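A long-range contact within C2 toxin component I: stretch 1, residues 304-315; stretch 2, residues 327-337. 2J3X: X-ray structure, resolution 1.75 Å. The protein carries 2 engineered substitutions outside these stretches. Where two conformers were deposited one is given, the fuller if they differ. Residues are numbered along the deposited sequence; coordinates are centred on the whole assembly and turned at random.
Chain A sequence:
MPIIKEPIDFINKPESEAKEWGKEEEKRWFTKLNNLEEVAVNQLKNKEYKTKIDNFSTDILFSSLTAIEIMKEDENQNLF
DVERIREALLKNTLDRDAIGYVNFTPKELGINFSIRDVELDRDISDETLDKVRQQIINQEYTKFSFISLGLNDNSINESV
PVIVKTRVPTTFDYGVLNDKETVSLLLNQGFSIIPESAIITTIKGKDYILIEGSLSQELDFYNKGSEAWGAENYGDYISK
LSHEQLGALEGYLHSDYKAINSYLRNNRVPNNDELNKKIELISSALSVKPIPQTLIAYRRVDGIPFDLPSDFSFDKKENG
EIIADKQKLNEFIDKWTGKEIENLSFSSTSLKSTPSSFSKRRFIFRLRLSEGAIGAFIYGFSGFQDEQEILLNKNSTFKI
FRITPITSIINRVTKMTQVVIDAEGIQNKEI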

# COMPACT_ATOMS: atom_id res chain seq x y z
N ILE A 304 -21.69 0.11 -0.12
CA ILE A 304 -22.62 1.12 0.37
C ILE A 304 -22.00 2.53 0.56
O ILE A 304 -22.57 3.53 0.11
CB ILE A 304 -23.37 0.66 1.66
CG1 ILE A 304 -24.16 -0.62 1.37
CG2 ILE A 304 -24.26 1.82 2.20
CD1 ILE A 304 -25.13 -0.44 0.28
N PRO A 305 -20.77 2.61 1.15
CA PRO A 305 -20.13 3.92 1.29
C PRO A 305 -19.88 4.64 -0.03
O PRO A 305 -19.67 5.87 -0.02
CB PRO A 305 -18.78 3.59 1.99
CG PRO A 305 -19.09 2.33 2.79
CD PRO A 305 -19.96 1.54 1.75
N PHE A 306 -19.89 3.92 -1.17
CA PHE A 306 -19.60 4.55 -2.46
C PHE A 306 -20.90 4.80 -3.27
O PHE A 306 -20.86 5.02 -4.46
CB PHE A 306 -18.70 3.61 -3.23
CG PHE A 306 -17.44 3.31 -2.47
CD1 PHE A 306 -16.45 4.29 -2.36
CD2 PHE A 306 -17.33 2.13 -1.72
CE1 PHE A 306 -15.30 4.03 -1.59
CE2 PHE A 306 -16.18 1.86 -0.95
CZ PHE A 306 -15.20 2.82 -0.88
N ASP A 307 -22.04 4.62 -2.62
CA ASP A 307 -23.33 4.69 -3.33
C ASP A 307 -23.43 3.60 -4.37
O ASP A 307 -23.95 3.83 -5.51
CB ASP A 307 -23.52 6.07 -3.97
CG ASP A 307 -23.75 7.16 -2.96
OD1 ASP A 307 -23.86 6.87 -1.75
OD2 ASP A 307 -23.86 8.35 -3.36
N LEU A 308 -22.90 2.44 -4.04
CA LEU A 308 -23.01 1.29 -4.92
C LEU A 308 -23.83 0.21 -4.23
O LEU A 308 -23.97 0.24 -3.01
CB LEU A 308 -21.62 0.73 -5.32
CG LEU A 308 -20.76 1.69 -6.19
CD1 LEU A 308 -19.33 1.18 -6.27
CD2 LEU A 308 -21.30 1.81 -7.61
N PRO A 309 -24.37 -0.73 -4.99
CA PRO A 309 -25.11 -1.85 -4.32
C PRO A 309 -24.17 -2.53 -3.32
O PRO A 309 -22.97 -2.60 -3.60
CB PRO A 309 -25.38 -2.82 -5.48
CG PRO A 309 -25.42 -2.00 -6.67
CD PRO A 309 -24.40 -0.86 -6.47
N SER A 310 -24.68 -3.06 -2.20
CA SER A 310 -23.76 -3.67 -1.23
C SER A 310 -22.90 -4.75 -1.87
O SER A 310 -21.71 -4.90 -1.51
CB SER A 310 -24.51 -4.28 -0.04
OG SER A 310 -25.50 -5.19 -0.54
N ASP A 311 -23.47 -5.49 -2.83
CA ASP A 311 -22.80 -6.63 -3.40
C ASP A 311 -22.25 -6.33 -4.80
O ASP A 311 -22.04 -7.23 -5.61
CB ASP A 311 -23.75 -7.84 -3.44
CG ASP A 311 -25.07 -7.54 -4.17
OD1 ASP A 311 -25.53 -6.37 -4.25
OD2 ASP A 311 -25.68 -8.55 -4.63
N PHE A 312 -21.97 -5.06 -5.03
CA PHE A 312 -21.28 -4.63 -6.23
C PHE A 312 -20.08 -5.52 -6.45
O PHE A 312 -19.29 -5.73 -5.52
CB PHE A 312 -20.79 -3.18 -6.05
CG PHE A 312 -20.04 -2.67 -7.27
CD1 PHE A 312 -18.66 -2.92 -7.41
CD2 PHE A 312 -20.71 -1.98 -8.26
CE1 PHE A 312 -17.98 -2.50 -8.55
CE2 PHE A 312 -20.05 -1.53 -9.38
CZ PHE A 312 -18.68 -1.80 -9.55
N SER A 313 -19.87 -6.00 -7.67
CA SER A 313 -18.70 -6.86 -7.92
C SER A 313 -17.86 -6.33 -9.05
O SER A 313 -18.40 -5.84 -10.08
CB SER A 313 -19.15 -8.29 -8.29
OG SER A 313 -18.06 -9.12 -8.67
N PHE A 314 -16.53 -6.54 -8.93
CA PHE A 314 -15.60 -6.23 -10.00
C PHE A 314 -15.25 -7.40 -10.91
O PHE A 314 -14.38 -7.27 -11.80
CB PHE A 314 -14.29 -5.68 -9.36
CG PHE A 314 -14.40 -4.29 -8.79
CD1 PHE A 314 -14.48 -3.17 -9.65
CD2 PHE A 314 -14.38 -4.11 -7.42
CE1 PHE A 314 -14.55 -1.87 -9.13
CE2 PHE A 314 -14.44 -2.80 -6.89
CZ PHE A 314 -14.50 -1.68 -7.78
N ASP A 315 -15.87 -8.56 -10.67
CA ASP A 315 -15.55 -9.74 -11.45
C ASP A 315 -16.63 -10.05 -12.46
O ASP A 315 -17.81 -9.81 -12.17
CB ASP A 315 -15.42 -10.91 -10.50
CG ASP A 315 -14.13 -10.81 -9.67
OD1 ASP A 315 -13.06 -10.82 -10.32
OD2 ASP A 315 -14.23 -10.66 -8.45
N GLN A 327 -13.15 -2.47 -17.12
CA GLN A 327 -13.94 -1.24 -17.31
C GLN A 327 -14.47 -0.75 -15.97
O GLN A 327 -14.47 0.45 -15.67
CB GLN A 327 -15.15 -1.49 -18.25
CG GLN A 327 -14.79 -1.77 -19.71
CD GLN A 327 -15.99 -2.29 -20.56
OE1 GLN A 327 -17.09 -2.57 -20.05
NE2 GLN A 327 -15.75 -2.46 -21.87
N LYS A 328 -14.96 -1.69 -15.16
CA LYS A 328 -15.49 -1.28 -13.86
C LYS A 328 -14.36 -0.75 -12.96
O LYS A 328 -14.54 0.22 -12.20
CB LYS A 328 -16.16 -2.46 -13.12
CG LYS A 328 -17.55 -2.81 -13.64
CD LYS A 328 -18.14 -3.90 -12.72
CE LYS A 328 -19.64 -4.13 -13.02
NZ LYS A 328 -19.85 -4.67 -14.40
N LEU A 329 -13.21 -1.43 -12.98
CA LEU A 329 -12.08 -1.00 -12.15
C LEU A 329 -11.69 0.40 -12.59
O LEU A 329 -11.48 1.27 -11.75
CB LEU A 329 -10.91 -1.95 -12.33
CG LEU A 329 -11.07 -3.31 -11.60
CD1 LEU A 329 -9.94 -4.25 -12.05
CD2 LEU A 329 -10.95 -3.10 -10.04
N ASN A 330 -11.58 0.65 -13.89
CA ASN A 330 -11.19 1.99 -14.36
C ASN A 330 -12.18 3.05 -14.00
O ASN A 330 -11.78 4.18 -13.61
CB ASN A 330 -10.89 2.01 -15.87
CG ASN A 330 -9.65 1.17 -16.25
OD1 ASN A 330 -8.73 1.00 -15.45
ND2 ASN A 330 -9.64 0.65 -17.48
N GLU A 331 -13.47 2.72 -14.12
CA GLU A 331 -14.48 3.68 -13.76
C GLU A 331 -14.34 4.07 -12.29
O GLU A 331 -14.39 5.24 -11.93
CB GLU A 331 -15.88 3.07 -14.00
CG GLU A 331 -16.21 3.02 -15.50
CD GLU A 331 -17.29 2.00 -15.82
OE1 GLU A 331 -17.90 1.45 -14.86
OE2 GLU A 331 -17.52 1.75 -17.03
N PHE A 332 -14.23 3.05 -11.44
CA PHE A 332 -14.18 3.29 -10.00
C PHE A 332 -12.93 4.08 -9.60
O PHE A 332 -13.02 5.00 -8.79
CB PHE A 332 -14.23 1.95 -9.22
CG PHE A 332 -14.22 2.13 -7.73
CD1 PHE A 332 -15.43 2.36 -7.05
CD2 PHE A 332 -13.01 2.04 -7.00
CE1 PHE A 332 -15.46 2.55 -5.67
CE2 PHE A 332 -13.02 2.23 -5.58
CZ PHE A 332 -14.23 2.52 -4.92
N ILE A 333 -11.78 3.69 -10.15
CA ILE A 333 -10.51 4.36 -9.83
C ILE A 333 -10.58 5.81 -10.29
O ILE A 333 -10.21 6.73 -9.52
CB ILE A 333 -9.34 3.61 -10.47
CG1 ILE A 333 -9.18 2.25 -9.77
CG2 ILE A 333 -8.01 4.46 -10.40
CD1 ILE A 333 -8.40 1.18 -10.59
N ASP A 334 -11.11 6.03 -11.50
CA ASP A 334 -11.14 7.41 -12.04
C ASP A 334 -12.07 8.31 -11.24
O ASP A 334 -11.77 9.50 -10.98
CB ASP A 334 -11.53 7.39 -13.52
CG ASP A 334 -10.39 6.90 -14.41
OD1 ASP A 334 -9.31 6.52 -13.89
OD2 ASP A 334 -10.60 6.87 -15.62
N LYS A 335 -13.20 7.76 -10.84
CA LYS A 335 -14.15 8.53 -10.05
C LYS A 335 -13.65 8.84 -8.64
O LYS A 335 -13.79 9.97 -8.13
CB LYS A 335 -15.50 7.81 -9.97
CG LYS A 335 -16.48 8.54 -9.07
CD LYS A 335 -17.82 7.90 -9.10
CE LYS A 335 -18.69 8.61 -8.08
NZ LYS A 335 -20.09 8.00 -8.01
N TRP A 336 -13.08 7.84 -7.99
CA TRP A 336 -12.89 7.95 -6.52
C TRP A 336 -11.53 8.43 -6.10
O TRP A 336 -11.34 8.85 -4.97
CB TRP A 336 -13.25 6.63 -5.81
CG TRP A 336 -14.78 6.45 -5.77
CD1 TRP A 336 -15.56 5.80 -6.69
CD2 TRP A 336 -15.66 7.03 -4.83
NE1 TRP A 336 -16.91 5.95 -6.35
CE2 TRP A 336 -16.98 6.67 -5.20
CE3 TRP A 336 -15.46 7.79 -3.66
CZ2 TRP A 336 -18.08 7.08 -4.47
CZ3 TRP A 336 -16.55 8.18 -2.92
CH2 TRP A 336 -17.86 7.85 -3.36
N THR A 337 -10.57 8.35 -7.02
CA THR A 337 -9.26 8.91 -6.68
C THR A 337 -9.49 10.39 -6.42
O THR A 337 -10.04 11.12 -7.28
CB THR A 337 -8.25 8.69 -7.83
OG1 THR A 337 -8.10 7.29 -8.06
CG2 THR A 337 -6.85 9.25 -7.41
O HOH W 1 -19.57 5.25 -7.19
O HOH W 2 -22.03 8.80 -5.83

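No direct hydrogen bond crosses this contact; aromatic rings do most of the work. Stretch 2 is helical through Trp 336, and Lys 328, Phe 332 and Trp 336, spaced four residues apart, line the side that meets the looping path of stretch 1, which opens with a 3-10 segment and turns from Pro 309 to Phe 312. The four rings at its heart pack as a chain of edges and faces. Phe 314, at m, puts its edge to the face of Phe 332, with CZ of Phe 314 3.8 Å from CG of Phe 332. Phe 332 presents its own edge to the face of Phe 306 (centroids 5.2 Å apart, planes at 76°), and Phe 306 points its edge at the six-membered ring of Trp 336, the planes nearly perpendicular at 87°.

The rotamers serve this order. Phe 332 takes t, with chi2 at 85°, and so stands between Phe 306 and Phe 314, whereas Trp 336 takes m, which lays its indole beside Phe 306, CZ2 lying 3.7 Å from CB of Phe 306. Leu 329, also at m, has its CA-to-CB bond sideways, yet its end comes nearer: CD2 sits over the face of Phe 314, 3.9 Å from the ring centroid, a CH-pi contact that a branched aliphatic tip suits well.

Toward the solvent the rule changes. Lys 328 is long enough to use its methylenes here, CD lying 3.8 Å from CZ of Phe 312 and 3.3 Å from O of Ser 313, while its amine is hydrogen-bonded to a residue just outside the stretches. At the other end, water supplies the polar link. One water donates to O of Phe 306 (3.0 Å) and accepts from NE1 of Trp 336 (2.9 Å) and NZ of Lys 335 (2.9 Å), so the buried indole keeps its N-H satisfied. The all-t chain of Lys 335 extends its amine to that site.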